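Local coordinates for membrane lipoprotein TpN32 (Treponema pallidum, PDB 1XS5) that binds L-methionine in a cleft between two lobes, like a periplasmic binding protein, and probably serves methionine uptake, at residues S11-R16 / N79-P84; L18-E23 / G222-Y227; N108-E113 / G133-V138; G124-R129 / Q142-N147. All coordinates share one frame; numbering follows the deposited sequence.

Contact 1. Residues S11-R16 / N79-P84; sequences SEPHAR and NVHVEP. With MET (methionine), chain B.
Across this contact the CA atoms of Pro13 and Glu83 lie 9.5 Å apart and those of His14 and His81 9.4 Å apart, and no hydrogen bond joins the two segments, so side chains alone bridge the gap. They meet at the methionine pocket of a periplasmic-binding-protein fold, where the start of helix 14-26 faces the end of strand 74-82. The two imidazoles form a T-shaped (edge-to-face) pair, with centroids 4.7 Å apart and planes at 65°. His81 supplies the edge: its CE1 comes over one face of His14, toward the rim, 3.3 Å from His14 NE2. That same NE2 is hydrogen-bonded to Asn198 OD1, which helps to set the rotation of the ring. His81 NE2 donates a nearly straight bond (173°) to Glu83 OE2, a His-carboxylate pair, although the position of OE2 is somewhat doubtful. Pro13, preceded by a cis peptide bond, and Glu83 reach toward each other tip to tip. His81, as a second-shell residue, probably orients the Glu83 carboxylate, which meets the ligand's amino group: methionine N donates to Glu83 OE1 at 2.7 Å.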
loop_
_atom_site.group_PDB
_atom_site.type_symbol
_atom_site.label_atom_id
_atom_site.label_comp_id
_atom_site.label_asym_id
_atom_site.label_seq_id
_atom_site.Cartn_x
_atom_site.Cartn_y
_atom_site.Cartn_z
ATOM N N SER A 11 0.422 9.474 3.082
ATOM C CA SER A 11 1.162 9.401 4.344
ATOM C C SER A 11 2.602 8.952 4.141
ATOM O O SER A 11 3.094 8.804 3.014
ATOM C CB SER A 11 0.509 8.328 5.234
ATOM O OG SER A 11 0.804 7.009 4.716
ATOM N N GLU A 12 3.263 8.718 5.264
ATOM C CA GLU A 12 4.615 8.183 5.223
ATOM C C GLU A 12 4.392 6.737 4.777
ATOM O O GLU A 12 3.343 6.158 5.064
ATOM C CB GLU A 12 5.225 8.218 6.616
ATOM C CG GLU A 12 5.549 9.649 7.083
ATOM C CD GLU A 12 6.528 10.382 6.149
ATOM O OE1 GLU A 12 7.132 9.731 5.280
ATOM O OE2 GLU A 12 6.711 11.620 6.286
ATOM N N PRO A 13 5.388 6.114 4.138
ATOM C CA PRO A 13 6.709 6.664 3.804
ATOM C C PRO A 13 6.755 7.448 2.496
ATOM O O PRO A 13 7.768 8.081 2.174
ATOM C CB PRO A 13 7.567 5.411 3.725
ATOM C CG PRO A 13 6.592 4.427 3.005
ATOM C CD PRO A 13 5.321 4.664 3.850
ATOM N N HIS A 14 5.663 7.416 1.737
ATOM C CA HIS A 14 5.637 8.072 0.435
ATOM C C HIS A 14 5.936 9.556 0.538
ATOM O O HIS A 14 6.574 10.138 -0.358
ATOM C CB HIS A 14 4.254 7.869 -0.237
ATOM C CG HIS A 14 3.826 6.432 -0.290
ATOM N ND1 HIS A 14 3.706 5.650 0.840
ATOM C CD2 HIS A 14 3.541 5.628 -1.337
ATOM C CE1 HIS A 14 3.368 4.422 0.488
ATOM N NE2 HIS A 14 3.263 4.383 -0.826
ATOM N N ALA A 15 5.472 10.175 1.614
ATOM C CA ALA A 15 5.680 11.632 1.765
ATOM C C ALA A 15 7.155 11.985 1.843
ATOM O O ALA A 15 7.607 12.910 1.190
ATOM C CB ALA A 15 4.937 12.154 3.000
ATOM N N ARG A 16 7.915 11.277 2.675
ATOM C CA ARG A 16 9.344 11.557 2.738
ATOM C C ARG A 16 10.027 11.315 1.371
ATOM O O ARG A 16 10.900 12.082 0.969
ATOM C CB ARG A 16 9.971 10.689 3.835
ATOM C CG ARG A 16 11.365 11.095 4.174
ATOM C CD ARG A 16 11.364 12.486 4.801
ATOM N NE ARG A 16 12.733 12.945 5.015
ATOM C CZ ARG A 16 13.065 14.175 5.399
ATOM N NH1 ARG A 16 12.111 15.086 5.616
ATOM N NH2 ARG A 16 14.350 14.492 5.558
ATOM N N ASN A 79 7.105 1.212 -11.133
ATOM C CA ASN A 79 7.149 0.670 -9.777
ATOM C C ASN A 79 8.229 1.416 -9.034
ATOM O O ASN A 79 9.294 1.648 -9.562
ATOM C CB ASN A 79 7.534 -0.813 -9.757
ATOM C CG ASN A 79 6.571 -1.650 -10.503
ATOM O OD1 ASN A 79 5.353 -1.437 -10.435
ATOM N ND2 ASN A 79 7.092 -2.610 -11.242
ATOM N N VAL A 80 7.952 1.768 -7.792
ATOM C CA VAL A 80 8.884 2.501 -6.960
ATOM C C VAL A 80 9.404 1.690 -5.754
ATOM O O VAL A 80 10.622 1.646 -5.478
ATOM C CB VAL A 80 8.201 3.797 -6.400
ATOM C CG1 VAL A 80 9.158 4.545 -5.544
ATOM C CG2 VAL A 80 7.734 4.708 -7.568
ATOM N N HIS A 81 8.497 1.096 -4.982
ATOM C CA HIS A 81 8.930 0.356 -3.817
ATOM C C HIS A 81 7.910 -0.704 -3.427
ATOM O O HIS A 81 6.816 -0.695 -3.963
ATOM C CB HIS A 81 9.159 1.303 -2.639
ATOM C CG HIS A 81 7.900 1.841 -1.994
ATOM N ND1 HIS A 81 7.381 3.085 -2.285
ATOM C CD2 HIS A 81 7.103 1.324 -1.024
ATOM C CE1 HIS A 81 6.323 3.312 -1.516
ATOM N NE2 HIS A 81 6.132 2.261 -0.741
ATOM N N VAL A 82 8.308 -1.604 -2.522
ATOM C CA VAL A 82 7.446 -2.683 -2.016
ATOM C C VAL A 82 7.333 -2.489 -0.499
ATOM O O VAL A 82 8.303 -2.099 0.138
ATOM C CB VAL A 82 8.017 -4.118 -2.322
ATOM C CG1 VAL A 82 8.108 -4.344 -3.846
ATOM C CG2 VAL A 82 9.393 -4.310 -1.660
ATOM N N GLU A 83 6.137 -2.694 0.067
ATOM C CA GLU A 83 5.897 -2.530 1.515
ATOM C C GLU A 83 5.236 -3.861 1.903
ATOM O O GLU A 83 4.012 -4.000 1.735
ATOM C CB GLU A 83 4.816 -1.469 1.721
ATOM C CG GLU A 83 5.161 -0.156 2.169
ATOM C CD GLU A 83 3.939 0.773 2.010
ATOM O OE1 GLU A 83 2.854 0.486 2.565
ATOM O OE2 GLU A 83 4.080 1.770 1.297
ATOM N N PRO A 84 5.999 -4.830 2.418
ATOM C CA PRO A 84 5.362 -6.100 2.773
ATOM C C PRO A 84 4.219 -5.985 3.761
ATOM O O PRO A 84 4.280 -5.256 4.779
ATOM C CB PRO A 84 6.515 -6.953 3.337
ATOM C CG PRO A 84 7.773 -6.325 2.714
ATOM C CD PRO A 84 7.429 -4.832 2.794
HETATM N N MET B . 1.144 1.489 0.764
HETATM C CA MET B . 0.021 0.492 0.614
HETATM C C MET B . 0.503 -0.973 0.534
HETATM O O MET B . -0.073 -1.842 1.234
HETATM C CB MET B . -0.803 0.802 -0.655
HETATM C CG MET B . -2.101 0.024 -0.691
HETATM S SD MET B . -3.099 0.304 -2.172
HETATM C CE MET B . -3.855 1.916 -1.697
HETATM O OXT MET B . 1.454 -1.233 -0.236
#

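Contact 2. Residues L18-E23 / G222-Y227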
loop_
_atom_site.group_PDB
_atom_site.type_symbol
_atom_site.label_atom_id
_atom_site.label_comp_id
_atom_site.label_asym_id
_atom_site.label_seq_id
_atom_site.Cartn_x
_atom_site.Cartn_y
_atom_site.Cartn_z
ATOM N N LEU A 18 8.719 11.663 -1.546
ATOM C CA LEU A 18 8.366 12.756 -2.457
ATOM C C LEU A 18 9.155 14.032 -2.110
ATOM O O LEU A 18 9.401 14.874 -2.976
ATOM C CB LEU A 18 6.864 13.022 -2.358
ATOM C CG LEU A 18 6.022 11.966 -3.094
ATOM C CD1 LEU A 18 4.562 12.306 -2.898
ATOM C CD2 LEU A 18 6.335 11.930 -4.553
ATOM N N GLU A 19 9.518 14.184 -0.842
ATOM C CA GLU A 19 10.309 15.343 -0.405
ATOM C C GLU A 19 11.733 15.227 -0.955
ATOM O O GLU A 19 12.382 16.234 -1.231
ATOM C CB GLU A 19 10.399 15.412 1.116
ATOM C CG GLU A 19 9.074 15.724 1.789
ATOM C CD GLU A 19 8.696 17.214 1.710
ATOM O OE1 GLU A 19 9.399 18.008 1.012
ATOM O OE2 GLU A 19 7.694 17.599 2.358
ATOM N N ILE A 20 12.229 14.000 -1.082
ATOM C CA ILE A 20 13.568 13.814 -1.626
ATOM C C ILE A 20 13.476 14.111 -3.112
ATOM O O ILE A 20 14.353 14.768 -3.686
ATOM C CB ILE A 20 14.060 12.358 -1.408
ATOM C CG1 ILE A 20 14.288 12.135 0.091
ATOM C CG2 ILE A 20 15.334 12.086 -2.208
ATOM C CD1 ILE A 20 14.525 10.684 0.448
ATOM N N ALA A 21 12.392 13.648 -3.725
ATOM C CA ALA A 21 12.155 13.867 -5.138
ATOM C C ALA A 21 11.976 15.349 -5.463
ATOM O O ALA A 21 12.371 15.805 -6.559
ATOM C CB ALA A 21 10.917 13.110 -5.584
ATOM N N LYS A 22 11.335 16.066 -4.542
ATOM C CA LYS A 22 11.053 17.509 -4.714
ATOM C C LYS A 22 12.406 18.247 -4.811
ATOM O O LYS A 22 12.616 19.081 -5.704
ATOM C CB LYS A 22 10.225 18.018 -3.525
ATOM C CG LYS A 22 9.975 19.542 -3.428
ATOM C CD LYS A 22 9.090 19.807 -2.182
ATOM C CE LYS A 22 8.888 21.286 -1.898
ATOM N NZ LYS A 22 8.403 21.999 -3.109
ATOM N N GLU A 23 13.312 17.941 -3.901
ATOM C CA GLU A 23 14.633 18.570 -3.976
ATOM C C GLU A 23 15.330 18.267 -5.291
ATOM O O GLU A 23 15.887 19.153 -5.924
ATOM C CB GLU A 23 15.528 18.088 -2.853
ATOM C CG GLU A 23 14.993 18.399 -1.479
ATOM C CD GLU A 23 16.080 18.252 -0.440
ATOM O OE1 GLU A 23 17.030 17.499 -0.742
ATOM O OE2 GLU A 23 15.990 18.869 0.654
ATOM N N GLY A 222 19.239 6.405 -7.221
ATOM C CA GLY A 222 20.205 5.993 -6.200
ATOM C C GLY A 222 20.021 6.634 -4.836
ATOM O O GLY A 222 20.172 5.979 -3.810
ATOM N N ARG A 223 19.673 7.906 -4.795
ATOM C CA ARG A 223 19.476 8.554 -3.496
ATOM C C ARG A 223 18.242 7.991 -2.721
ATOM O O ARG A 223 18.239 7.858 -1.478
ATOM C CB ARG A 223 19.295 10.040 -3.716
ATOM C CG ARG A 223 19.136 10.800 -2.439
ATOM C CD ARG A 223 19.004 12.265 -2.741
ATOM N NE ARG A 223 18.687 13.031 -1.537
ATOM C CZ ARG A 223 18.350 14.321 -1.543
ATOM N NH1 ARG A 223 18.298 14.994 -2.696
ATOM N NH2 ARG A 223 18.029 14.924 -0.406
ATOM N N VAL A 224 17.171 7.693 -3.445
ATOM C CA VAL A 224 16.006 7.148 -2.755
ATOM C C VAL A 224 16.324 5.720 -2.337
ATOM O O VAL A 224 16.078 5.343 -1.192
ATOM C CB VAL A 224 14.752 7.211 -3.651
ATOM C CG1 VAL A 224 13.739 6.099 -3.279
ATOM C CG2 VAL A 224 14.113 8.582 -3.474
ATOM N N ARG A 225 16.896 4.943 -3.256
ATOM C CA ARG A 225 17.266 3.552 -2.961
ATOM C C ARG A 225 18.189 3.494 -1.741
ATOM O O ARG A 225 18.081 2.615 -0.861
ATOM C CB ARG A 225 17.971 2.922 -4.154
ATOM C CG ARG A 225 17.086 2.708 -5.359
ATOM C CD ARG A 225 17.691 1.636 -6.230
ATOM N NE ARG A 225 19.063 1.987 -6.584
ATOM C CZ ARG A 225 19.388 2.771 -7.611
ATOM N NH1 ARG A 225 18.439 3.272 -8.398
ATOM N NH2 ARG A 225 20.658 3.077 -7.841
ATOM N N THR A 226 19.096 4.452 -1.678
ATOM C CA THR A 226 20.033 4.515 -0.576
ATOM C C THR A 226 19.294 4.825 0.694
ATOM O O THR A 226 19.510 4.181 1.725
ATOM C CB THR A 226 21.098 5.563 -0.896
ATOM O OG1 THR A 226 21.903 5.051 -1.967
ATOM C CG2 THR A 226 21.952 5.891 0.324
ATOM N N TYR A 227 18.409 5.812 0.628
ATOM C CA TYR A 227 17.600 6.183 1.796
ATOM C C TYR A 227 16.756 5.010 2.356
ATOM O O TYR A 227 16.659 4.799 3.561
ATOM C CB TYR A 227 16.629 7.319 1.424
ATOM C CG TYR A 227 15.614 7.651 2.511
ATOM C CD1 TYR A 227 15.993 8.283 3.698
ATOM C CD2 TYR A 227 14.270 7.314 2.351
ATOM C CE1 TYR A 227 15.049 8.576 4.697
ATOM C CE2 TYR A 227 13.330 7.589 3.338
ATOM C CZ TYR A 227 13.710 8.213 4.495
ATOM O OH TYR A 227 12.735 8.471 5.442
#
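Ile20 CG2 stands anti to its backbone N, and Arg223 CG is likewise anti to N (chi1 -178°), its chain extended from CG to NE; these torsions lay the arginine against the isoleucine. The setting is a packed pair of near-antiparallel helices, 14-26 and 222-231, whose short segments have axes 10.3 Å apart at 152°. Ile20 divides its branches. CG2 rests over one face of the guanidinium, 3.5 Å from Arg223 NE, and also reaches Val224 CG2 at 3.9 Å. CD1 makes a CH-pi contact over the face of Tyr227, 4.1 Å from the ring centroid and 24° off the normal. While one face of Arg223 is covered, its edge takes Glu23 OE1, which lies near the guanidinium plane. The resulting salt bridge lies at the exposed side, beside the packing of Ile20, and Arg223 NH1 has a second acidic partner in Glu24. The strong arm is Arg223 NH2 to Glu23 OE1, 2.8 Å, meeting that oxygen from above the carboxylate plane.

Contact 3. Residues N108-E113 / G133-V138. With MET (methionine), chain B.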
loop_
_atom_site.group_PDB
_atom_site.type_symbol
_atom_site.label_atom_id
_atom_site.label_comp_id
_atom_site.label_asym_id
_atom_site.label_seq_id
_atom_site.Cartn_x
_atom_site.Cartn_y
_atom_site.Cartn_z
ATOM N N ASN A 108 -10.585 -3.357 4.399
ATOM C CA ASN A 108 -11.919 -3.510 3.797
ATOM C C ASN A 108 -12.022 -3.010 2.355
ATOM O O ASN A 108 -13.117 -2.999 1.783
ATOM C CB ASN A 108 -12.990 -2.853 4.685
ATOM C CG ASN A 108 -13.067 -1.352 4.502
ATOM O OD1 ASN A 108 -12.207 -0.728 3.867
ATOM N ND2 ASN A 108 -14.109 -0.754 5.077
ATOM N N ASP A 109 -10.910 -2.594 1.738
ATOM C CA ASP A 109 -10.998 -2.209 0.320
ATOM C C ASP A 109 -10.605 -3.499 -0.408
ATOM O O ASP A 109 -9.612 -4.157 -0.074
ATOM C CB ASP A 109 -10.094 -1.032 -0.040
ATOM C CG ASP A 109 -8.627 -1.313 0.229
ATOM O OD1 ASP A 109 -8.238 -1.402 1.403
ATOM O OD2 ASP A 109 -7.871 -1.430 -0.752
ATOM N N SER A 110 -11.398 -3.881 -1.402
ATOM C CA SER A 110 -11.228 -5.208 -2.035
ATOM C C SER A 110 -9.853 -5.682 -2.496
ATOM O O SER A 110 -9.501 -6.833 -2.257
ATOM C CB SER A 110 -12.256 -5.382 -3.175
ATOM O OG SER A 110 -11.956 -4.505 -4.230
ATOM N N SER A 111 -9.045 -4.851 -3.128
ATOM C CA SER A 111 -7.747 -5.391 -3.539
ATOM C C SER A 111 -6.829 -5.715 -2.326
ATOM O O SER A 111 -6.052 -6.668 -2.380
ATOM C CB SER A 111 -7.030 -4.438 -4.505
ATOM O OG SER A 111 -6.637 -3.236 -3.885
ATOM N N ASN A 112 -6.896 -4.931 -1.245
ATOM C CA ASN A 112 -6.064 -5.237 -0.078
ATOM C C ASN A 112 -6.708 -6.260 0.811
ATOM O O ASN A 112 -6.014 -6.927 1.588
ATOM C CB ASN A 112 -5.717 -3.952 0.686
ATOM C CG ASN A 112 -4.753 -3.119 -0.112
ATOM O OD1 ASN A 112 -3.610 -3.546 -0.303
ATOM N ND2 ASN A 112 -5.216 -1.969 -0.655
ATOM N N GLU A 113 -8.035 -6.398 0.714
ATOM C CA GLU A 113 -8.724 -7.424 1.490
ATOM C C GLU A 113 -8.306 -8.775 0.916
ATOM O O GLU A 113 -8.005 -9.696 1.677
ATOM C CB GLU A 113 -10.246 -7.321 1.354
ATOM C CG GLU A 113 -10.973 -8.285 2.270
ATOM C CD GLU A 113 -12.473 -7.988 2.372
ATOM O OE1 GLU A 113 -12.884 -6.809 2.226
ATOM O OE2 GLU A 113 -13.230 -8.942 2.606
ATOM N N GLY A 133 -10.081 -14.460 -7.755
ATOM C CA GLY A 133 -9.588 -13.274 -8.418
ATOM C C GLY A 133 -8.867 -12.278 -7.547
ATOM O O GLY A 133 -8.735 -12.429 -6.339
ATOM N N LEU A 134 -8.435 -11.210 -8.192
ATOM C CA LEU A 134 -7.672 -10.158 -7.551
ATOM C C LEU A 134 -8.452 -9.339 -6.512
ATOM O O LEU A 134 -7.851 -8.727 -5.635
ATOM C CB LEU A 134 -7.099 -9.268 -8.677
ATOM C CG LEU A 134 -5.869 -8.385 -8.455
ATOM C CD1 LEU A 134 -4.669 -9.238 -8.055
ATOM C CD2 LEU A 134 -5.566 -7.620 -9.753
ATOM N N PHE A 135 -9.782 -9.313 -6.610
ATOM C CA PHE A 135 -10.612 -8.532 -5.671
ATOM C C PHE A 135 -11.477 -9.361 -4.710
ATOM O O PHE A 135 -12.535 -8.911 -4.235
ATOM C CB PHE A 135 -11.480 -7.534 -6.450
ATOM C CG PHE A 135 -10.704 -6.721 -7.433
ATOM C CD1 PHE A 135 -9.469 -6.168 -7.078
ATOM C CD2 PHE A 135 -11.138 -6.595 -8.747
ATOM C CE1 PHE A 135 -8.679 -5.527 -8.003
ATOM C CE2 PHE A 135 -10.330 -5.931 -9.699
ATOM C CZ PHE A 135 -9.094 -5.402 -9.314
ATOM N N ALA A 136 -10.999 -10.567 -4.413
ATOM C CA ALA A 136 -11.667 -11.506 -3.523
ATOM C C ALA A 136 -11.961 -10.898 -2.142
ATOM O O ALA A 136 -11.181 -10.058 -1.639
ATOM C CB ALA A 136 -10.780 -12.760 -3.370
ATOM N N THR A 137 -13.083 -11.306 -1.534
ATOM C CA THR A 137 -13.416 -10.823 -0.189
ATOM C C THR A 137 -13.709 -11.977 0.749
ATOM O O THR A 137 -13.602 -13.133 0.382
ATOM C CB THR A 137 -14.654 -9.894 -0.179
ATOM O OG1 THR A 137 -15.775 -10.606 -0.720
ATOM C CG2 THR A 137 -14.386 -8.609 -0.979
ATOM N N VAL A 138 -14.130 -11.660 1.963
ATOM C CA VAL A 138 -14.421 -12.687 2.928
ATOM C C VAL A 138 -15.481 -13.680 2.431
ATOM O O VAL A 138 -15.489 -14.822 2.892
ATOM C CB VAL A 138 -14.903 -12.074 4.268
ATOM C CG1 VAL A 138 -13.772 -11.265 4.902
ATOM C CG2 VAL A 138 -16.148 -11.179 4.005
HETATM N N MET B . 1.144 1.489 0.764
HETATM C CA MET B . 0.021 0.492 0.614
HETATM C C MET B . 0.503 -0.973 0.534
HETATM O O MET B . -0.073 -1.842 1.234
HETATM C CB MET B . -0.803 0.802 -0.655
HETATM C CG MET B . -2.101 0.024 -0.691
HETATM S SD MET B . -3.099 0.304 -2.172
HETATM C CE MET B . -3.855 1.916 -1.697
HETATM O OXT MET B . 1.454 -1.233 -0.236
HETATM O O HOH W 1 -5.440 -7.980 -4.673
#
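The N-terminal turn of helix 110-122 packs here, through Ser110, Ser111 and Glu113, against Phe135 to Val138 of the loop that joins strands 127-128 and 141-143. Ser111 and Phe135 are the nearest CA pair, 4.8 Å apart. Phe135 presents the edge of its ring to Ser111, CD1 lying 3.9 Å from Ser111 CB, while Ser110 OG packs against Phe135 CB. A water bridges the two backbones, donating to Ser111 O and to Leu134 O at 2.7 Å each; Leu134 belongs to a type I turn from Gly133 to Ala136. The one direct hydrogen bond runs from Val138 N to Glu113 OE2, 2.9 Å at 144°. Glu113 CG is anti to the backbone N (chi1 -174°) and the chain continues extended, which carries the carboxylate beside Thr137 CB; Val138 N meets OE2 on its anti side. On the side of the helix turned to the ligand, the pocket residue Asn112 donates through ND2 to the syn lone pair of OD2 of Asp109, the N-cap residue, at 2.7 Å, and Asn112 ND2 lies 3.5 Å from methionine SD. Asn112 OD1 accepts from His59 and Arg115, so both ends of the amide are held and its orientation beside the thioether is fixed. Glu113 OE2 also lies close to Glu152 OE2; the Val138 N-H may offset part of that repulsion, and the proximity could raise the proton affinity of one of the acids.

Contact 4. Residues G124-R129 / Q142-N147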
loop_
_atom_site.group_PDB
_atom_site.type_symbol
_atom_site.label_atom_id
_atom_site.label_comp_id
_atom_site.label_asym_id
_atom_site.label_seq_id
_atom_site.Cartn_x
_atom_site.Cartn_y
_atom_site.Cartn_z
ATOM N N GLY A 124 -1.923 -20.749 6.675
ATOM C CA GLY A 124 -2.718 -21.903 7.068
ATOM C C GLY A 124 -4.024 -21.660 7.799
ATOM O O GLY A 124 -4.645 -22.616 8.245
ATOM N N PHE A 125 -4.496 -20.417 7.876
ATOM C CA PHE A 125 -5.748 -20.144 8.613
ATOM C C PHE A 125 -7.024 -20.449 7.842
ATOM O O PHE A 125 -8.041 -20.813 8.426
ATOM C CB PHE A 125 -5.847 -18.660 8.997
ATOM C CG PHE A 125 -4.932 -18.239 10.110
ATOM C CD1 PHE A 125 -5.292 -18.427 11.441
ATOM C CD2 PHE A 125 -3.730 -17.608 9.842
ATOM C CE1 PHE A 125 -4.474 -17.998 12.472
ATOM C CE2 PHE A 125 -2.899 -17.168 10.896
ATOM C CZ PHE A 125 -3.291 -17.376 12.208
ATOM N N ILE A 126 -6.986 -20.256 6.535
ATOM C CA ILE A 126 -8.163 -20.410 5.715
ATOM C C ILE A 126 -7.797 -20.864 4.322
ATOM O O ILE A 126 -6.629 -20.886 3.967
ATOM C CB ILE A 126 -8.900 -19.014 5.525
ATOM C CG1 ILE A 126 -7.944 -18.009 4.837
ATOM C CG2 ILE A 126 -9.340 -18.451 6.849
ATOM C CD1 ILE A 126 -8.554 -16.642 4.466
ATOM N N ARG A 127 -8.825 -21.210 3.550
ATOM C CA ARG A 127 -8.683 -21.580 2.154
ATOM C C ARG A 127 -9.674 -20.767 1.345
ATOM O O ARG A 127 -10.871 -20.730 1.654
ATOM C CB ARG A 127 -8.966 -23.058 1.904
ATOM C CG ARG A 127 -8.819 -23.400 0.425
ATOM C CD ARG A 127 -9.397 -24.780 0.128
ATOM N NE ARG A 127 -9.111 -25.151 -1.249
ATOM C CZ ARG A 127 -8.506 -26.282 -1.582
ATOM N NH1 ARG A 127 -8.148 -27.139 -0.625
ATOM N NH2 ARG A 127 -8.233 -26.542 -2.857
ATOM N N MET A 128 -9.171 -20.115 0.314
ATOM C CA MET A 128 -9.993 -19.300 -0.570
ATOM C C MET A 128 -10.553 -20.138 -1.745
ATOM O O MET A 128 -9.882 -21.060 -2.217
ATOM C CB MET A 128 -9.141 -18.186 -1.154
ATOM C CG MET A 128 -8.567 -17.245 -0.105
ATOM S SD MET A 128 -9.890 -16.408 0.779
ATOM C CE MET A 128 -10.642 -15.413 -0.521
ATOM N N ARG A 129 -11.770 -19.808 -2.184
ATOM C CA ARG A 129 -12.427 -20.454 -3.323
ATOM C C ARG A 129 -11.513 -20.253 -4.557
ATOM O O ARG A 129 -10.824 -19.228 -4.686
ATOM C CB ARG A 129 -13.797 -19.787 -3.542
ATOM C CG ARG A 129 -14.351 -19.851 -4.966
ATOM C CD ARG A 129 -15.692 -19.112 -5.086
ATOM N NE ARG A 129 -15.577 -17.660 -5.308
ATOM C CZ ARG A 129 -15.581 -17.073 -6.510
ATOM N NH1 ARG A 129 -15.690 -17.812 -7.620
ATOM N NH2 ARG A 129 -15.512 -15.738 -6.614
ATOM N N GLN A 142 -13.474 -20.323 1.294
ATOM C CA GLN A 142 -14.115 -21.633 1.201
ATOM C C GLN A 142 -13.998 -22.518 2.439
ATOM O O GLN A 142 -14.853 -23.389 2.685
ATOM C CB GLN A 142 -13.586 -22.370 -0.018
ATOM C CG GLN A 142 -14.107 -23.782 -0.114
ATOM C CD GLN A 142 -13.450 -24.543 -1.219
ATOM O OE1 GLN A 142 -12.835 -25.589 -0.987
ATOM N NE2 GLN A 142 -13.560 -24.025 -2.434
ATOM N N GLN A 143 -12.961 -22.319 3.232
ATOM C CA GLN A 143 -12.784 -23.136 4.426
ATOM C C GLN A 143 -12.079 -22.346 5.524
ATOM O O GLN A 143 -11.142 -21.577 5.235
ATOM C CB GLN A 143 -11.937 -24.343 4.065
ATOM C CG GLN A 143 -11.817 -25.376 5.130
ATOM C CD GLN A 143 -10.895 -26.489 4.673
ATOM O OE1 GLN A 143 -10.750 -26.735 3.460
ATOM N NE2 GLN A 143 -10.270 -27.177 5.632
ATOM N N ASN A 144 -12.503 -22.550 6.768
ATOM C CA ASN A 144 -11.911 -21.830 7.896
ATOM C C ASN A 144 -11.222 -22.817 8.832
ATOM O O ASN A 144 -11.790 -23.265 9.807
ATOM C CB ASN A 144 -13.003 -21.075 8.642
ATOM C CG ASN A 144 -12.475 -19.866 9.375
ATOM O OD1 ASN A 144 -11.544 -19.972 10.157
ATOM N ND2 ASN A 144 -13.075 -18.703 9.120
ATOM N N VAL A 145 -9.961 -23.116 8.521
ATOM C CA VAL A 145 -9.126 -24.106 9.224
ATOM C C VAL A 145 -8.804 -23.860 10.705
ATOM O O VAL A 145 -8.866 -24.793 11.531
ATOM C CB VAL A 145 -7.780 -24.272 8.409
ATOM C CG1 VAL A 145 -6.703 -25.004 9.205
ATOM C CG2 VAL A 145 -8.075 -25.078 7.155
ATOM N N ARG A 146 -8.459 -22.615 11.048
ATOM C CA ARG A 146 -8.125 -22.290 12.433
ATOM C C ARG A 146 -9.320 -21.725 13.209
ATOM O O ARG A 146 -9.156 -21.298 14.354
ATOM C CB ARG A 146 -6.969 -21.278 12.486
ATOM C CG ARG A 146 -5.632 -21.784 11.943
ATOM C CD ARG A 146 -5.043 -22.891 12.796
ATOM N NE ARG A 146 -3.658 -22.589 13.123
ATOM C CZ ARG A 146 -3.288 -21.573 13.896
ATOM N NH1 ARG A 146 -4.204 -20.780 14.420
ATOM N NH2 ARG A 146 -2.005 -21.339 14.123
ATOM N N ASN A 147 -10.501 -21.725 12.586
ATOM C CA ASN A 147 -11.723 -21.190 13.216
ATOM C C ASN A 147 -11.533 -19.741 13.674
ATOM O O ASN A 147 -11.599 -19.450 14.863
ATOM C CB ASN A 147 -12.072 -22.044 14.407
ATOM C CG ASN A 147 -12.378 -23.466 14.012
ATOM O OD1 ASN A 147 -13.297 -23.712 13.224
ATOM N ND2 ASN A 147 -11.601 -24.417 14.537
#
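Arg127 and Gln143 form the antiparallel hydrogen-bonded pair at the heart of this contact: Arg127 N donates to Gln143 O at 2.9 Å, and Gln143 N returns a bond of 3.1 Å to Arg127 O. Gln142 N also reaches Arg127 O, at 2.7 Å and 133°. One carbonyl is thus gripped by two successive amides, and Gln142 and Gln143 both face Arg127, which defines a classic beta bulge. Farther along, Arg146 N donates to Phe125 O at 3.2 Å and 162°. Side chains pack beside the bonded backbones. Arg127 CG and Gln142 CG are both anti to the backbone N and their chains extended, which lets them run side by side, guanidinium and amide planes only 6° apart, with Gln142 OE1 3.7 Å from Arg127 CD. Phe125 CD1 lies near Arg146 CG in one of two deposited conformers of Arg146, whose NH2 is hydrogen-bonded to Val95 O; this contact is less certain. Val145 CG1 touches Gly124 O, where a Schellman motif with positive phi ends the preceding helix. The next shell holds the segments: Arg129 makes a salt bridge with Asp140, Asn144 OD1 accepts from Val148 N, and Met128 N donates to Glu121. Phe125, Ile126 and Met128 pack on helix 110-122 through Leu117 and Leu120, whereas Arg127 and Gln143 occupy the other, exposed face. Together these features describe a small two-stranded antiparallel sheet with a classic bulge, laid against the helix that precedes it.

How the contacts relate
The four contacts run from one lobe through the ligand cleft into the other. Contacts 1 and 2 share helix 14-26, their centres 11 Å apart, and touch where Arg16 CG comes 3.2 Å from Tyr227 OH; their segments alternate along the chain. Contacts 3 and 4 also alternate, with centres 15 Å apart, joined by Met128 CE packing on Ala136 CB at 3.9 Å. Both are nested in the long loop that contact 2 closes, and lie on the opposite side of the chain's centre from it. Contacts 1 and 3, centred 21 Å apart, both reach the methionine, whereas contacts 2 and 4, about 41 Å apart between centres, lie in outer parts of the two lobes.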